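Methionine gamma-lyase (Trichomonas vaginalis, PDB 1E5E) belongs to the Cys/Met metabolism family of pyridoxal phosphate-dependent enzymes and is built as a four-subunit assembly. Local coordinates at residues T96-G101 with N147-Y152; G178-A183 with G199-V204; C342-Q347 with G377-D382. All coordinates share one frame; numbering follows the deposited sequence.

Contact 1: T96-G101 with N147-Y152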
loop_
_atom_site.group_PDB
_atom_site.type_symbol
_atom_site.label_atom_id
_atom_site.label_comp_id
_atom_site.label_asym_id
_atom_site.label_seq_id
_atom_site.Cartn_x
_atom_site.Cartn_y
_atom_site.Cartn_z
ATOM N N THR A 96 2.038 30.750 6.898
ATOM C CA THR A 96 1.545 31.466 5.746
ATOM C C THR A 96 1.010 32.842 6.178
ATOM O O THR A 96 1.245 33.846 5.506
ATOM C CB THR A 96 0.356 30.740 5.080
ATOM O OG1 THR A 96 0.833 29.467 4.609
ATOM C CG2 THR A 96 -0.255 31.471 3.907
ATOM N N ILE A 97 0.246 32.827 7.266
ATOM C CA ILE A 97 -0.373 34.063 7.754
ATOM C C ILE A 97 0.676 35.047 8.270
ATOM O O ILE A 97 0.684 36.207 7.857
ATOM C CB ILE A 97 -1.427 33.770 8.827
ATOM C CG1 ILE A 97 -2.574 32.935 8.234
ATOM C CG2 ILE A 97 -2.021 35.042 9.414
ATOM C CD1 ILE A 97 -3.367 32.195 9.300
ATOM N N LEU A 98 1.419 34.638 9.282
ATOM C CA LEU A 98 2.365 35.525 9.941
ATOM C C LEU A 98 3.670 35.820 9.238
ATOM O O LEU A 98 4.271 35.084 8.454
ATOM C CB LEU A 98 2.718 34.905 11.303
ATOM C CG LEU A 98 1.487 34.484 12.122
ATOM C CD1 LEU A 98 1.909 33.509 13.208
ATOM C CD2 LEU A 98 0.825 35.730 12.688
ATOM N N LYS A 99 4.268 36.920 9.686
ATOM C CA LYS A 99 5.565 37.411 9.249
ATOM C C LYS A 99 6.247 38.074 10.444
ATOM O O LYS A 99 5.561 38.390 11.420
ATOM C CB LYS A 99 5.395 38.410 8.102
ATOM C CG LYS A 99 4.614 39.659 8.510
ATOM C CD LYS A 99 4.700 40.708 7.403
ATOM C CE LYS A 99 3.523 41.662 7.380
ATOM N NZ LYS A 99 3.112 42.222 8.699
ATOM N N ALA A 100 7.559 38.131 10.468
ATOM C CA ALA A 100 8.327 38.770 11.511
ATOM C C ALA A 100 7.678 40.106 11.885
ATOM O O ALA A 100 7.251 40.873 11.035
ATOM C CB ALA A 100 9.812 38.974 11.174
ATOM N N GLY A 101 7.431 40.247 13.199
ATOM C CA GLY A 101 6.753 41.461 13.641
ATOM C C GLY A 101 5.286 41.266 13.965
ATOM O O GLY A 101 4.739 42.145 14.658
ATOM N N ASN A 147 -0.778 44.718 15.908
ATOM C CA ASN A 147 -0.230 43.725 15.008
ATOM C C ASN A 147 -0.766 42.304 15.269
ATOM O O ASN A 147 -0.190 41.340 14.744
ATOM C CB ASN A 147 1.296 43.794 15.155
ATOM C CG ASN A 147 1.765 43.540 16.574
ATOM O OD1 ASN A 147 1.071 43.842 17.557
ATOM N ND2 ASN A 147 2.956 42.947 16.678
ATOM N N THR A 148 -1.817 42.163 16.088
ATOM C CA THR A 148 -2.366 40.836 16.386
ATOM C C THR A 148 -2.982 40.261 15.117
ATOM O O THR A 148 -3.917 40.848 14.578
ATOM C CB THR A 148 -3.403 40.884 17.537
ATOM O OG1 THR A 148 -2.669 41.141 18.739
ATOM C CG2 THR A 148 -4.137 39.541 17.673
ATOM N N LYS A 149 -2.492 39.137 14.637
ATOM C CA LYS A 149 -3.076 38.496 13.443
ATOM C C LYS A 149 -3.919 37.248 13.691
ATOM O O LYS A 149 -4.710 36.798 12.843
ATOM C CB LYS A 149 -1.873 38.033 12.588
ATOM C CG LYS A 149 -1.006 39.216 12.177
ATOM C CD LYS A 149 -1.831 40.192 11.305
ATOM C CE LYS A 149 -0.819 41.305 10.928
ATOM N NZ LYS A 149 -1.559 42.487 10.424
ATOM N N ILE A 150 -3.560 36.507 14.725
ATOM C CA ILE A 150 -4.159 35.240 15.059
ATOM C C ILE A 150 -4.527 35.065 16.538
ATOM O O ILE A 150 -3.796 35.453 17.454
ATOM C CB ILE A 150 -3.199 34.069 14.712
ATOM C CG1 ILE A 150 -2.940 34.000 13.200
ATOM C CG2 ILE A 150 -3.756 32.726 15.175
ATOM C CD1 ILE A 150 -1.772 33.109 12.831
ATOM N N VAL A 151 -5.722 34.499 16.736
ATOM C CA VAL A 151 -6.093 34.034 18.069
ATOM C C VAL A 151 -6.285 32.507 17.890
ATOM O O VAL A 151 -7.106 32.102 17.064
ATOM C CB VAL A 151 -7.338 34.714 18.603
ATOM C CG1 VAL A 151 -7.758 34.021 19.894
ATOM C CG2 VAL A 151 -7.064 36.198 18.863
ATOM N N TYR A 152 -5.618 31.687 18.678
ATOM C CA TYR A 152 -5.577 30.246 18.479
ATOM C C TYR A 152 -5.930 29.503 19.761
ATOM O O TYR A 152 -5.453 29.923 20.822
ATOM C CB TYR A 152 -4.122 29.853 18.073
ATOM C CG TYR A 152 -3.896 28.395 17.737
ATOM C CD1 TYR A 152 -3.656 27.471 18.749
ATOM C CD2 TYR A 152 -3.922 27.933 16.425
ATOM C CE1 TYR A 152 -3.448 26.126 18.465
ATOM C CE2 TYR A 152 -3.703 26.601 16.109
ATOM C CZ TYR A 152 -3.491 25.705 17.125
ATOM O OH TYR A 152 -3.259 24.381 16.828
#
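Ile150 points its CD1 at Ile97 and Leu98, and this methyl makes most of the apolar contact. It lies 3.6 Å from CG of Leu98. It also meets both methyls of Leu98, and CG2 of Ile97 at 3.9 Å. CG1 of Ile150 is anti to its own carbonyl carbon (chi1 -64°), which places CD1 against the two residues at the helix end. The side chains of Ile97 and Ile150 cross at a slant. Leu98 also turns CD2 against CB of Lys149, 3.5 Å away; these two side chains run past each other in opposite directions. The contact belongs to the large sheet domain of the aminotransferase-like fold, where helix 86-97 covers one face of the central sheet. Strand 148-154 lies inside that sheet, and Leu98 is the first residue to leave the helical path. The polar contact sits at the other end. Asn147 ND2 donates to Gly101 O at 2.8 Å, with a nearly straight N-H...O angle of 165°. The acceptor lies in the amide plane of Asn147, and ND2 also hydrogen-bonds to Gln128 OE1. Among the charged groups, Lys99 NZ and Lys149 NZ are 5.0 Å apart without touching; Lys99 forms a salt bridge with Asp102. NZ of Lys124 of the second subunit hydrogen-bonds to Leu98 O.

Contact 2: G178-A183 with G199-V204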
loop_
_atom_site.group_PDB
_atom_site.type_symbol
_atom_site.label_atom_id
_atom_site.label_comp_id
_atom_site.label_asym_id
_atom_site.label_seq_id
_atom_site.Cartn_x
_atom_site.Cartn_y
_atom_site.Cartn_z
ATOM N N GLY A 178 -9.067 42.332 10.838
ATOM C CA GLY A 178 -7.829 41.633 10.396
ATOM C C GLY A 178 -7.289 40.579 11.339
ATOM O O GLY A 178 -6.079 40.337 11.328
ATOM N N VAL A 179 -8.113 39.981 12.196
ATOM C CA VAL A 179 -7.616 38.929 13.119
ATOM C C VAL A 179 -8.238 37.614 12.639
ATOM O O VAL A 179 -9.447 37.499 12.369
ATOM C CB VAL A 179 -8.023 39.182 14.574
ATOM C CG1 VAL A 179 -7.476 38.151 15.583
ATOM C CG2 VAL A 179 -7.559 40.596 15.006
ATOM N N LEU A 180 -7.413 36.580 12.674
ATOM C CA LEU A 180 -7.939 35.247 12.299
ATOM C C LEU A 180 -8.073 34.365 13.533
ATOM O O LEU A 180 -7.127 34.279 14.328
ATOM C CB LEU A 180 -6.954 34.629 11.274
ATOM C CG LEU A 180 -7.169 35.216 9.861
ATOM C CD1 LEU A 180 -6.167 34.686 8.863
ATOM C CD2 LEU A 180 -8.603 34.929 9.388
ATOM N N VAL A 181 -9.245 33.764 13.693
ATOM C CA VAL A 181 -9.409 32.839 14.813
ATOM C C VAL A 181 -9.220 31.436 14.248
ATOM O O VAL A 181 -9.944 31.029 13.333
ATOM C CB VAL A 181 -10.764 32.972 15.507
ATOM C CG1 VAL A 181 -10.867 31.955 16.648
ATOM C CG2 VAL A 181 -10.836 34.418 16.041
ATOM N N ILE A 182 -8.362 30.657 14.862
ATOM C CA ILE A 182 -8.013 29.321 14.393
ATOM C C ILE A 182 -8.367 28.329 15.491
ATOM O O ILE A 182 -7.870 28.525 16.612
ATOM C CB ILE A 182 -6.517 29.225 14.028
ATOM C CG1 ILE A 182 -6.133 30.224 12.922
ATOM C CG2 ILE A 182 -6.173 27.798 13.597
ATOM C CD1 ILE A 182 -4.641 30.290 12.598
ATOM N N ALA A 183 -9.190 27.336 15.218
ATOM C CA ALA A 183 -9.509 26.358 16.285
ATOM C C ALA A 183 -8.936 24.990 15.935
ATOM O O ALA A 183 -9.079 24.640 14.755
ATOM C CB ALA A 183 -11.018 26.274 16.413
ATOM N N GLY A 199 -18.090 31.297 14.441
ATOM C CA GLY A 199 -17.371 32.439 13.921
ATOM C C GLY A 199 -15.893 32.122 13.666
ATOM O O GLY A 199 -15.114 33.018 13.320
ATOM N N VAL A 200 -15.437 30.896 13.927
ATOM C CA VAL A 200 -14.012 30.551 13.743
ATOM C C VAL A 200 -13.613 30.708 12.287
ATOM O O VAL A 200 -14.445 30.404 11.435
ATOM C CB VAL A 200 -13.700 29.151 14.300
ATOM C CG1 VAL A 200 -12.346 28.592 13.869
ATOM C CG2 VAL A 200 -13.751 29.195 15.827
ATOM N N ASP A 201 -12.397 31.148 11.930
ATOM C CA ASP A 201 -12.107 31.338 10.499
ATOM C C ASP A 201 -11.471 30.088 9.873
ATOM O O ASP A 201 -11.662 29.818 8.691
ATOM C CB ASP A 201 -11.102 32.517 10.464
ATOM C CG ASP A 201 -11.765 33.792 10.974
ATOM O OD1 ASP A 201 -12.741 34.180 10.292
ATOM O OD2 ASP A 201 -11.375 34.417 11.987
ATOM N N VAL A 202 -10.540 29.477 10.600
ATOM C CA VAL A 202 -9.747 28.354 10.159
ATOM C C VAL A 202 -9.840 27.229 11.197
ATOM O O VAL A 202 -9.763 27.463 12.402
ATOM C CB VAL A 202 -8.239 28.687 10.007
ATOM C CG1 VAL A 202 -7.521 27.561 9.285
ATOM C CG2 VAL A 202 -7.964 29.989 9.269
ATOM N N VAL A 203 -10.037 26.001 10.725
ATOM C CA VAL A 203 -10.135 24.829 11.589
ATOM C C VAL A 203 -9.037 23.862 11.186
ATOM O O VAL A 203 -8.872 23.545 9.994
ATOM C CB VAL A 203 -11.513 24.120 11.464
ATOM C CG1 VAL A 203 -11.555 22.841 12.321
ATOM C CG2 VAL A 203 -12.661 25.063 11.837
ATOM N N VAL A 204 -8.207 23.433 12.144
ATOM C CA VAL A 204 -7.162 22.460 11.808
ATOM C C VAL A 204 -7.440 21.156 12.556
ATOM O O VAL A 204 -8.199 21.149 13.545
ATOM C CB VAL A 204 -5.776 22.992 12.171
ATOM C CG1 VAL A 204 -5.443 24.257 11.365
ATOM C CG2 VAL A 204 -5.671 23.362 13.667
#
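The carboxylate of Asp201 has CD2 of Leu180 against it, 3.7 Å from CG, and the backbone N-H of Val181 at OD2. That N-H meets the anti lone pair of OD2 at 2.8 Å and 174°. The carboxylate thus serves Val181 as a main-chain carbonyl of the neighbouring strand would. Val202 N to Val181 O opens the parallel ladder, which goes on with Ala183 N to Val202 O and Val204 N to Ala183 O at 3.0 Å. Asp201 N is a second donor to Val181 O. Strands 180-184 and 202-206 are neighbours in the central sheet of the large domain. On one face Ile182 and Val202 lie side by side, CG1 of Ile182 being 3.9 Å from CB of Val202. Helix 86-97 covers Ile182 here through Thr93 and Ile97. On the other face, Val200 sets CG1 3.7 Å from CB of Ala183. Helix 166-174 packs there, its Cys170 touching both Val181 and Val200. Val181 N and, probably as a donor, His174 NE2 of that helix both hold Asp201 OD2, which would favour the ionised carboxylate where the strand pairing starts.

Contact 3: C342-Q347 with G377-D382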
loop_
_atom_site.group_PDB
_atom_site.type_symbol
_atom_site.label_atom_id
_atom_site.label_comp_id
_atom_site.label_asym_id
_atom_site.label_seq_id
_atom_site.Cartn_x
_atom_site.Cartn_y
_atom_site.Cartn_z
ATOM N N CYS A 342 -9.514 3.000 17.288
ATOM C CA CYS A 342 -10.518 2.019 17.654
ATOM C C CYS A 342 -10.151 1.364 18.985
ATOM O O CYS A 342 -11.012 0.897 19.748
ATOM C CB CYS A 342 -10.633 0.931 16.563
ATOM S SG CYS A 342 -11.332 1.605 15.037
ATOM N N GLU A 343 -8.853 1.246 19.239
ATOM C CA GLU A 343 -8.420 0.703 20.518
ATOM C C GLU A 343 -8.208 1.865 21.508
ATOM O O GLU A 343 -7.784 2.956 21.128
ATOM C CB GLU A 343 -7.169 -0.122 20.362
ATOM C CG GLU A 343 -5.966 0.784 20.332
ATOM C CD GLU A 343 -5.428 0.945 18.943
ATOM O OE1 GLU A 343 -6.059 1.615 18.089
ATOM O OE2 GLU A 343 -4.314 0.323 18.872
ATOM N N SER A 344 -8.495 1.603 22.774
ATOM C CA SER A 344 -8.373 2.615 23.809
ATOM C C SER A 344 -6.900 2.850 24.168
ATOM O O SER A 344 -6.147 1.891 24.304
ATOM C CB SER A 344 -9.151 2.155 25.046
ATOM O OG SER A 344 -10.533 2.051 24.788
ATOM N N LEU A 345 -6.527 4.119 24.255
ATOM C CA LEU A 345 -5.123 4.474 24.485
ATOM C C LEU A 345 -5.021 5.302 25.769
ATOM O O LEU A 345 -5.902 6.145 25.988
ATOM C CB LEU A 345 -4.537 5.280 23.307
ATOM C CG LEU A 345 -4.357 4.489 21.994
ATOM C CD1 LEU A 345 -3.945 5.393 20.822
ATOM C CD2 LEU A 345 -3.315 3.388 22.166
ATOM N N ILE A 346 -3.907 5.250 26.485
ATOM C CA ILE A 346 -3.763 6.015 27.706
ATOM C C ILE A 346 -2.335 6.495 27.892
ATOM O O ILE A 346 -1.446 5.699 27.587
ATOM C CB ILE A 346 -4.201 5.167 28.929
ATOM C CG1 ILE A 346 -4.482 6.059 30.155
ATOM C CG2 ILE A 346 -3.224 4.056 29.278
ATOM C CD1 ILE A 346 -5.082 5.232 31.285
ATOM N N GLN A 347 -2.086 7.625 28.542
ATOM C CA GLN A 347 -0.720 8.118 28.723
ATOM C C GLN A 347 -0.664 9.154 29.851
ATOM O O GLN A 347 -1.704 9.576 30.373
ATOM C CB GLN A 347 -0.181 8.764 27.442
ATOM C CG GLN A 347 -0.964 9.967 26.912
ATOM C CD GLN A 347 -0.176 11.241 27.199
ATOM O OE1 GLN A 347 1.021 11.215 27.504
ATOM N NE2 GLN A 347 -0.879 12.363 27.115
ATOM N N GLY A 377 -11.774 3.766 23.017
ATOM C CA GLY A 377 -12.075 3.167 21.726
ATOM C C GLY A 377 -13.418 2.415 21.738
ATOM O O GLY A 377 -14.290 2.745 22.537
ATOM N N ILE A 378 -13.566 1.405 20.871
ATOM C CA ILE A 378 -14.823 0.716 20.694
ATOM C C ILE A 378 -14.871 -0.709 21.242
ATOM O O ILE A 378 -15.770 -1.487 20.901
ATOM C CB ILE A 378 -15.246 0.705 19.208
ATOM C CG1 ILE A 378 -14.134 -0.020 18.409
ATOM C CG2 ILE A 378 -15.426 2.151 18.718
ATOM C CD1 ILE A 378 -14.382 0.107 16.902
ATOM N N GLU A 379 -14.022 -1.013 22.191
ATOM C CA GLU A 379 -14.103 -2.269 22.922
ATOM C C GLU A 379 -15.395 -2.312 23.758
ATOM O O GLU A 379 -16.079 -1.305 23.930
ATOM C CB GLU A 379 -12.932 -2.385 23.912
ATOM C CG GLU A 379 -11.578 -2.331 23.240
ATOM C CD GLU A 379 -10.866 -1.008 23.261
ATOM O OE1 GLU A 379 -11.557 0.021 23.436
ATOM O OE2 GLU A 379 -9.616 -0.958 23.057
ATOM N N ASP A 380 -15.667 -3.473 24.342
ATOM C CA ASP A 380 -16.842 -3.603 25.221
ATOM C C ASP A 380 -16.655 -2.746 26.474
ATOM O O ASP A 380 -15.581 -2.710 27.074
ATOM C CB ASP A 380 -16.995 -5.109 25.473
ATOM C CG ASP A 380 -18.103 -5.301 26.519
ATOM O OD1 ASP A 380 -19.262 -5.276 26.084
ATOM O OD2 ASP A 380 -17.763 -5.395 27.712
ATOM N N ALA A 381 -17.597 -1.859 26.801
ATOM C CA ALA A 381 -17.497 -0.937 27.920
ATOM C C ALA A 381 -17.274 -1.648 29.247
ATOM O O ALA A 381 -16.429 -1.177 30.015
ATOM C CB ALA A 381 -18.716 -0.018 28.030
ATOM N N ASP A 382 -17.933 -2.780 29.501
ATOM C CA ASP A 382 -17.714 -3.554 30.722
ATOM C C ASP A 382 -16.299 -4.117 30.811
ATOM O O ASP A 382 -15.668 -4.024 31.861
ATOM C CB ASP A 382 -18.728 -4.698 30.860
ATOM C CG ASP A 382 -20.115 -4.155 31.151
ATOM O OD1 ASP A 382 -20.294 -3.076 31.743
ATOM O OD2 ASP A 382 -21.119 -4.750 30.740
#
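Cys342 O receives the backbone N of Ile378 at 2.8 Å, and CA of Gly377 comes within 3.2 Å of the same oxygen in a CH...O contact. Gly377 packs so closely that a CB placed there would clash with this carbonyl. Ser344 and Glu379 carry the side-chain part. Ser344 OG accepts from Gly377 N at 2.8 Å and donates to Glu379 OE1 at 2.6 Å, meeting it on the syn side but 31° out of the carboxylate plane. Ser344 N donates to the syn lone pair of Glu379 OE2 at 2.8 Å. A bend in the Glu379 chain (chi2 99°) turns the carboxylate back onto Ser344. CD1 of Ile378 adds an apolar contact, 3.9 Å from CB of Cys342. In the smaller C-terminal sheet, strand 345-347 pairs antiparallel with strand 371-375. The contact joins the residues leading into the first to the turn after the second. That turn runs into helix 381-396, N-capped by Asp380, and Asn270 bonds to its carbonyls at Gly377 and Glu379. His14 of the third subunit bonds to Glu379 OE2. With Ser344 N, Ser344 OG and this histidine as partners, the buried carboxylate is probably ionised and ties the turn to a subunit interface.

Contacts 1 and 2 touch, with centres 12 Å apart. Their strands 148-154 and 180-184 are neighbours in the central sheet. Probable hydrogen bonds run from Leu180 N to Lys149 O (2.7 Å) and from Val151 N to Leu180 O (2.8 Å), and Ile182 packs on Ile150 and Tyr152. Contact 3 belongs to the smaller sheet on the opposite side of the chain's centre. Its centre is 39 Å from that of contact 1 and 32 Å from that of contact 2. Contact 2 comes nearer the bound N-(hydroxy{3-hydroxy-2-methyl-5-[(phosphonooxy)methyl]pyridin-4-yl}methyl)norvaline (PPJ): the side chain of Val204 is about 6 Å from it, that of Glu343 in contact 3 about 12 Å. Contacts 1 and 3 meet different neighbouring subunits.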